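Local coordinates for Two-component system response regulator/GGDEF domain protein (Aeromonas salmonicida, PDB 3LUF) that probably makes cyclic di-GMP from GTP, its two receiver domains, which make up this fragment, presumably regulating the cyclase, at residues K4-I16 against G46-P59. Sequence-based numbering, arbitrary orientation. Where two conformers were deposited one is given.
Sequences KQKILIVEDSMTI and GDEYVVALVDLTLP. With MG (magnesium ion), chain G.
With CG of Asp12 between its backbone N and carbonyl carbon (chi1 60°), and CG of Asp55 trans to its own N (chi1 -180°), the two carboxylates converge on one magnesium ion, their planes 23° apart. Asp12 OD1 and Asp55 OD2 each bind the metal and lie 2.8 Å apart, a spacing the metal between them makes tolerable. Thr57 chelates through O and OG1, and two waters complete six ligands at 2.0 to 2.1 Å. One of these waters donates to Glu11 OE2 (2.6 Å), placing that residue in the second shell; the other donates to Asp12 OD2. Glu11 OE2 also accepts from Ser13 N through its anti lone pair, and Asp55 OD1 takes Thr57 N from above the carboxylate plane, an Asx turn. Lys103 bridges Glu11 OE1 and Asp55 OD1 by salt bridges.

This acidic cluster sits at the C-terminal ends of parallel strands 6-10 and 51-55, neighbours in the receiver-domain sheet. Leu53 is bonded through both its N and its O to strand 6-10, between Leu8 O (2.7 Å) and Val10 N; Val10 O then receives Asp55 N (2.9 Å). Leu8 CB packs off-centre over the Tyr49 ring and against Ala52 CB, while Val10 CG1 meets Leu58 CD1 at 3.5 Å, the two side chains crossing at about a right angle. Ile9 and Leu53 occupy the other face. At the far end, in the conformer given, Lys6 NZ forms a salt bridge with Glu48 OE1 (2.7 Å), on the anti side but tilted out of the carboxylate plane, and Tyr49 OH bonds to Asp33.

Magnesium and Lys103 probably offset the clustered negative charge beside Asp55, the predicted phosphorylation site, consistent with the magnesium-bound, unphosphorylated site of a receiver domain.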
loop_
_atom_site.group_PDB
_atom_site.type_symbol
_atom_site.label_atom_id
_atom_site.label_comp_id
_atom_site.label_asym_id
_atom_site.label_seq_id
_atom_site.Cartn_x
_atom_site.Cartn_y
_atom_site.Cartn_z
ATOM N N LYS B 4 -25.195 6.258 -8.133
ATOM C CA LYS B 4 -25.929 6.672 -6.883
ATOM C C LYS B 4 -25.032 7.537 -6.018
ATOM O O LYS B 4 -23.831 7.311 -6.006
ATOM C CB LYS B 4 -26.321 5.419 -6.108
ATOM C CG LYS B 4 -27.515 4.712 -6.708
ATOM C CD LYS B 4 -27.166 3.369 -7.263
ATOM C CE LYS B 4 -26.755 2.436 -6.160
ATOM N NZ LYS B 4 -27.277 1.080 -6.437
ATOM N N GLN B 5 -25.593 8.521 -5.294
ATOM C CA GLN B 5 -24.744 9.409 -4.505
ATOM C C GLN B 5 -25.336 9.657 -3.123
ATOM O O GLN B 5 -25.096 10.692 -2.527
ATOM C CB GLN B 5 -24.527 10.723 -5.253
ATOM C CG GLN B 5 -23.468 11.646 -4.650
ATOM C CD GLN B 5 -23.314 12.929 -5.426
ATOM O OE1 GLN B 5 -22.991 13.978 -4.856
ATOM N NE2 GLN B 5 -23.536 12.857 -6.738
ATOM N N LYS B 6 -26.158 8.725 -2.656
ATOM C CA LYS B 6 -26.777 8.869 -1.334
ATOM C C LYS B 6 -26.400 7.687 -0.437
ATOM O O LYS B 6 -26.206 6.568 -0.928
ATOM C CB LYS B 6 -28.300 8.972 -1.475
ATOM C CG LYS B 6 -28.971 9.566 -0.246
ATOM C CD LYS B 6 -30.171 10.432 -0.586
ATOM C CE LYS B 6 -31.148 9.712 -1.483
ATOM N NZ LYS B 6 -32.446 10.412 -1.353
ATOM N N ILE B 7 -26.246 7.927 0.866
ATOM C CA ILE B 7 -26.092 6.784 1.796
ATOM C C ILE B 7 -27.180 6.803 2.855
ATOM O O ILE B 7 -27.772 7.843 3.119
ATOM C CB ILE B 7 -24.693 6.678 2.480
ATOM C CG1 ILE B 7 -24.437 7.885 3.375
ATOM C CG2 ILE B 7 -23.573 6.490 1.419
ATOM C CD1 ILE B 7 -23.678 7.570 4.598
ATOM N N LEU B 8 -27.438 5.630 3.413
ATOM C CA LEU B 8 -28.463 5.445 4.440
ATOM C C LEU B 8 -27.724 5.063 5.728
ATOM O O LEU B 8 -26.858 4.187 5.728
ATOM C CB LEU B 8 -29.385 4.286 4.017
ATOM C CG LEU B 8 -30.433 3.901 5.100
ATOM C CD1 LEU B 8 -31.359 5.078 5.288
ATOM C CD2 LEU B 8 -31.212 2.632 4.702
ATOM N N ILE B 9 -28.126 5.692 6.822
ATOM C CA ILE B 9 -27.601 5.365 8.154
ATOM C C ILE B 9 -28.793 4.994 9.009
ATOM O O ILE B 9 -29.755 5.761 9.080
ATOM C CB ILE B 9 -26.841 6.580 8.781
ATOM C CG1 ILE B 9 -25.640 6.963 7.908
ATOM C CG2 ILE B 9 -26.317 6.216 10.197
ATOM C CD1 ILE B 9 -24.959 8.260 8.399
ATOM N N VAL B 10 -28.754 3.815 9.615
ATOM C CA VAL B 10 -29.805 3.453 10.588
ATOM C C VAL B 10 -29.097 3.096 11.890
ATOM O O VAL B 10 -28.422 2.064 11.989
ATOM C CB VAL B 10 -30.671 2.268 10.084
ATOM C CG1 VAL B 10 -31.885 2.100 10.990
ATOM C CG2 VAL B 10 -31.096 2.470 8.605
ATOM N N GLU B 11 -29.223 3.990 12.862
ATOM C CA GLU B 11 -28.458 3.916 14.103
ATOM C C GLU B 11 -29.201 4.703 15.185
ATOM O O GLU B 11 -29.488 5.888 15.020
ATOM C CB GLU B 11 -27.063 4.553 13.871
ATOM C CG GLU B 11 -26.266 4.822 15.180
ATOM C CD GLU B 11 -25.976 3.550 15.986
ATOM O OE1 GLU B 11 -25.150 2.746 15.541
ATOM O OE2 GLU B 11 -26.509 3.416 17.120
ATOM N N ASP B 12 -29.557 4.034 16.286
ATOM C CA ASP B 12 -30.334 4.718 17.306
ATOM C C ASP B 12 -29.498 5.506 18.312
ATOM O O ASP B 12 -30.058 6.300 19.045
ATOM C CB ASP B 12 -31.306 3.763 18.050
ATOM C CG ASP B 12 -30.586 2.620 18.772
ATOM O OD1 ASP B 12 -29.566 2.131 18.256
ATOM O OD2 ASP B 12 -31.059 2.155 19.849
ATOM N N SER B 13 -28.189 5.300 18.373
ATOM C CA SER B 13 -27.379 6.141 19.277
ATOM C C SER B 13 -27.353 7.553 18.727
ATOM O O SER B 13 -26.816 7.770 17.619
ATOM C CB SER B 13 -25.950 5.618 19.386
ATOM O OG SER B 13 -25.152 6.559 20.119
HETATM N N MSE B 14 -27.893 8.524 19.481
HETATM C CA MSE B 14 -27.854 9.905 19.035
HETATM C C MSE B 14 -26.392 10.329 18.807
HETATM O O MSE B 14 -26.075 10.941 17.808
HETATM C CB MSE B 14 -28.499 10.848 20.053
HETATM C CG MSE B 14 -28.778 12.217 19.444
HETATM SE SE MSE B 14 -29.358 13.410 20.844
HETATM C CE MSE B 14 -27.643 13.787 21.691
ATOM N N THR B 15 -25.510 9.974 19.738
ATOM C CA THR B 15 -24.102 10.362 19.632
ATOM C C THR B 15 -23.442 9.804 18.369
ATOM O O THR B 15 -22.748 10.530 17.618
ATOM C CB THR B 15 -23.358 9.832 20.876
ATOM O OG1 THR B 15 -23.890 10.505 22.025
ATOM C CG2 THR B 15 -21.856 10.108 20.787
ATOM N N ILE B 16 -23.624 8.503 18.158
ATOM C CA ILE B 16 -22.921 7.821 17.066
ATOM C C ILE B 16 -23.492 8.264 15.730
ATOM O O ILE B 16 -22.757 8.542 14.769
ATOM C CB ILE B 16 -22.963 6.282 17.244
ATOM C CG1 ILE B 16 -22.151 5.895 18.501
ATOM C CG2 ILE B 16 -22.387 5.564 16.029
ATOM C CD1 ILE B 16 -22.491 4.581 19.050
ATOM N N GLY B 46 -33.061 0.074 -2.694
ATOM C CA GLY B 46 -31.706 -0.243 -3.146
ATOM C C GLY B 46 -31.160 0.621 -4.272
ATOM O O GLY B 46 -29.961 0.924 -4.299
ATOM N N ASP B 47 -32.025 1.046 -5.195
ATOM C CA ASP B 47 -31.547 1.825 -6.340
ATOM C C ASP B 47 -31.179 3.291 -6.061
ATOM O O ASP B 47 -30.574 3.929 -6.912
ATOM C CB ASP B 47 -32.473 1.669 -7.588
ATOM C CG ASP B 47 -33.881 2.244 -7.389
ATOM O OD1 ASP B 47 -34.070 3.165 -6.581
ATOM O OD2 ASP B 47 -34.821 1.792 -8.090
ATOM N N GLU B 48 -31.510 3.824 -4.885
ATOM C CA GLU B 48 -31.177 5.202 -4.575
ATOM C C GLU B 48 -29.849 5.308 -3.802
ATOM O O GLU B 48 -29.194 6.345 -3.824
ATOM C CB GLU B 48 -32.296 5.818 -3.754
ATOM C CG GLU B 48 -32.552 7.289 -4.017
ATOM C CD GLU B 48 -33.892 7.725 -3.443
ATOM O OE1 GLU B 48 -34.002 8.874 -2.967
ATOM O OE2 GLU B 48 -34.836 6.900 -3.452
ATOM N N TYR B 49 -29.452 4.223 -3.151
ATOM C CA TYR B 49 -28.332 4.277 -2.167
ATOM C C TYR B 49 -27.113 3.501 -2.563
ATOM O O TYR B 49 -27.202 2.368 -3.023
ATOM C CB TYR B 49 -28.794 3.809 -0.788
ATOM C CG TYR B 49 -29.884 4.665 -0.233
ATOM C CD1 TYR B 49 -29.596 5.797 0.547
ATOM C CD2 TYR B 49 -31.219 4.379 -0.524
ATOM C CE1 TYR B 49 -30.608 6.591 1.059
ATOM C CE2 TYR B 49 -32.240 5.183 -0.032
ATOM C CZ TYR B 49 -31.936 6.276 0.763
ATOM O OH TYR B 49 -32.953 7.053 1.253
ATOM N N VAL B 50 -25.965 4.137 -2.374
ATOM C CA VAL B 50 -24.680 3.465 -2.539
ATOM C C VAL B 50 -24.523 2.300 -1.550
ATOM O O VAL B 50 -24.096 1.180 -1.913
ATOM C CB VAL B 50 -23.523 4.477 -2.331
ATOM C CG1 VAL B 50 -22.174 3.799 -2.494
ATOM C CG2 VAL B 50 -23.631 5.634 -3.321
ATOM N N VAL B 51 -24.889 2.565 -0.288
ATOM C CA VAL B 51 -24.672 1.609 0.799
ATOM C C VAL B 51 -25.471 2.110 1.978
ATOM O O VAL B 51 -25.803 3.297 2.058
ATOM C CB VAL B 51 -23.154 1.584 1.173
ATOM C CG1 VAL B 51 -22.738 2.971 1.682
ATOM C CG2 VAL B 51 -22.773 0.412 2.129
ATOM N N ALA B 52 -25.772 1.191 2.890
ATOM C CA ALA B 52 -26.389 1.546 4.176
ATOM C C ALA B 52 -25.444 1.175 5.310
ATOM O O ALA B 52 -24.881 0.093 5.290
ATOM C CB ALA B 52 -27.701 0.760 4.329
ATOM N N LEU B 53 -25.300 2.060 6.307
ATOM C CA LEU B 53 -24.539 1.721 7.526
ATOM C C LEU B 53 -25.600 1.349 8.542
ATOM O O LEU B 53 -26.464 2.171 8.837
ATOM C CB LEU B 53 -23.763 2.923 8.029
ATOM C CG LEU B 53 -22.776 3.459 6.978
ATOM C CD1 LEU B 53 -22.036 4.663 7.588
ATOM C CD2 LEU B 53 -21.799 2.381 6.567
ATOM N N VAL B 54 -25.562 0.110 8.994
ATOM C CA VAL B 54 -26.672 -0.497 9.735
ATOM C C VAL B 54 -26.242 -0.976 11.114
ATOM O O VAL B 54 -25.412 -1.902 11.240
ATOM C CB VAL B 54 -27.325 -1.669 8.932
ATOM C CG1 VAL B 54 -28.577 -2.251 9.691
ATOM C CG2 VAL B 54 -27.744 -1.193 7.524
ATOM N N ASP B 55 -26.872 -0.386 12.149
ATOM C CA ASP B 55 -26.738 -0.836 13.535
ATOM C C ASP B 55 -27.463 -2.187 13.783
ATOM O O ASP B 55 -28.554 -2.441 13.226
ATOM C CB ASP B 55 -27.279 0.266 14.447
ATOM C CG ASP B 55 -27.191 -0.064 15.936
ATOM O OD1 ASP B 55 -26.245 -0.734 16.414
ATOM O OD2 ASP B 55 -28.083 0.401 16.637
ATOM N N LEU B 56 -26.829 -3.055 14.586
ATOM C CA LEU B 56 -27.455 -4.325 14.977
ATOM C C LEU B 56 -28.386 -4.164 16.176
ATOM O O LEU B 56 -29.230 -5.031 16.413
ATOM C CB LEU B 56 -26.415 -5.425 15.243
ATOM C CG LEU B 56 -25.295 -5.599 14.207
ATOM C CD1 LEU B 56 -24.281 -6.615 14.697
ATOM C CD2 LEU B 56 -25.883 -6.044 12.875
ATOM N N THR B 57 -28.250 -3.070 16.929
ATOM C CA THR B 57 -29.087 -2.900 18.103
ATOM C C THR B 57 -30.147 -1.817 17.882
ATOM O O THR B 57 -30.047 -0.719 18.435
ATOM C CB THR B 57 -28.241 -2.560 19.344
ATOM O OG1 THR B 57 -27.514 -1.326 19.112
ATOM C CG2 THR B 57 -27.298 -3.685 19.647
ATOM N N LEU B 58 -31.158 -2.097 17.067
ATOM C CA LEU B 58 -32.139 -1.048 16.761
ATOM C C LEU B 58 -33.396 -1.270 17.588
ATOM O O LEU B 58 -33.678 -2.404 17.975
ATOM C CB LEU B 58 -32.475 -1.042 15.262
ATOM C CG LEU B 58 -31.319 -0.470 14.419
ATOM C CD1 LEU B 58 -31.585 -0.818 12.924
ATOM C CD2 LEU B 58 -31.095 1.034 14.674
ATOM N N PRO B 59 -34.163 -0.200 17.862
ATOM C CA PRO B 59 -35.337 -0.394 18.735
ATOM C C PRO B 59 -36.333 -1.380 18.149
ATOM O O PRO B 59 -36.973 -2.134 18.876
ATOM C CB PRO B 59 -35.978 0.973 18.759
ATOM C CG PRO B 59 -34.891 1.939 18.555
ATOM C CD PRO B 59 -33.876 1.228 17.621
HETATM MG MG MG G . -28.398 0.498 18.674
HETATM O O HOH W 1 -24.693 0.187 -4.487
HETATM O O HOH W 2 -26.629 1.511 18.955
HETATM O O HOH W 3 -28.975 0.752 20.695
#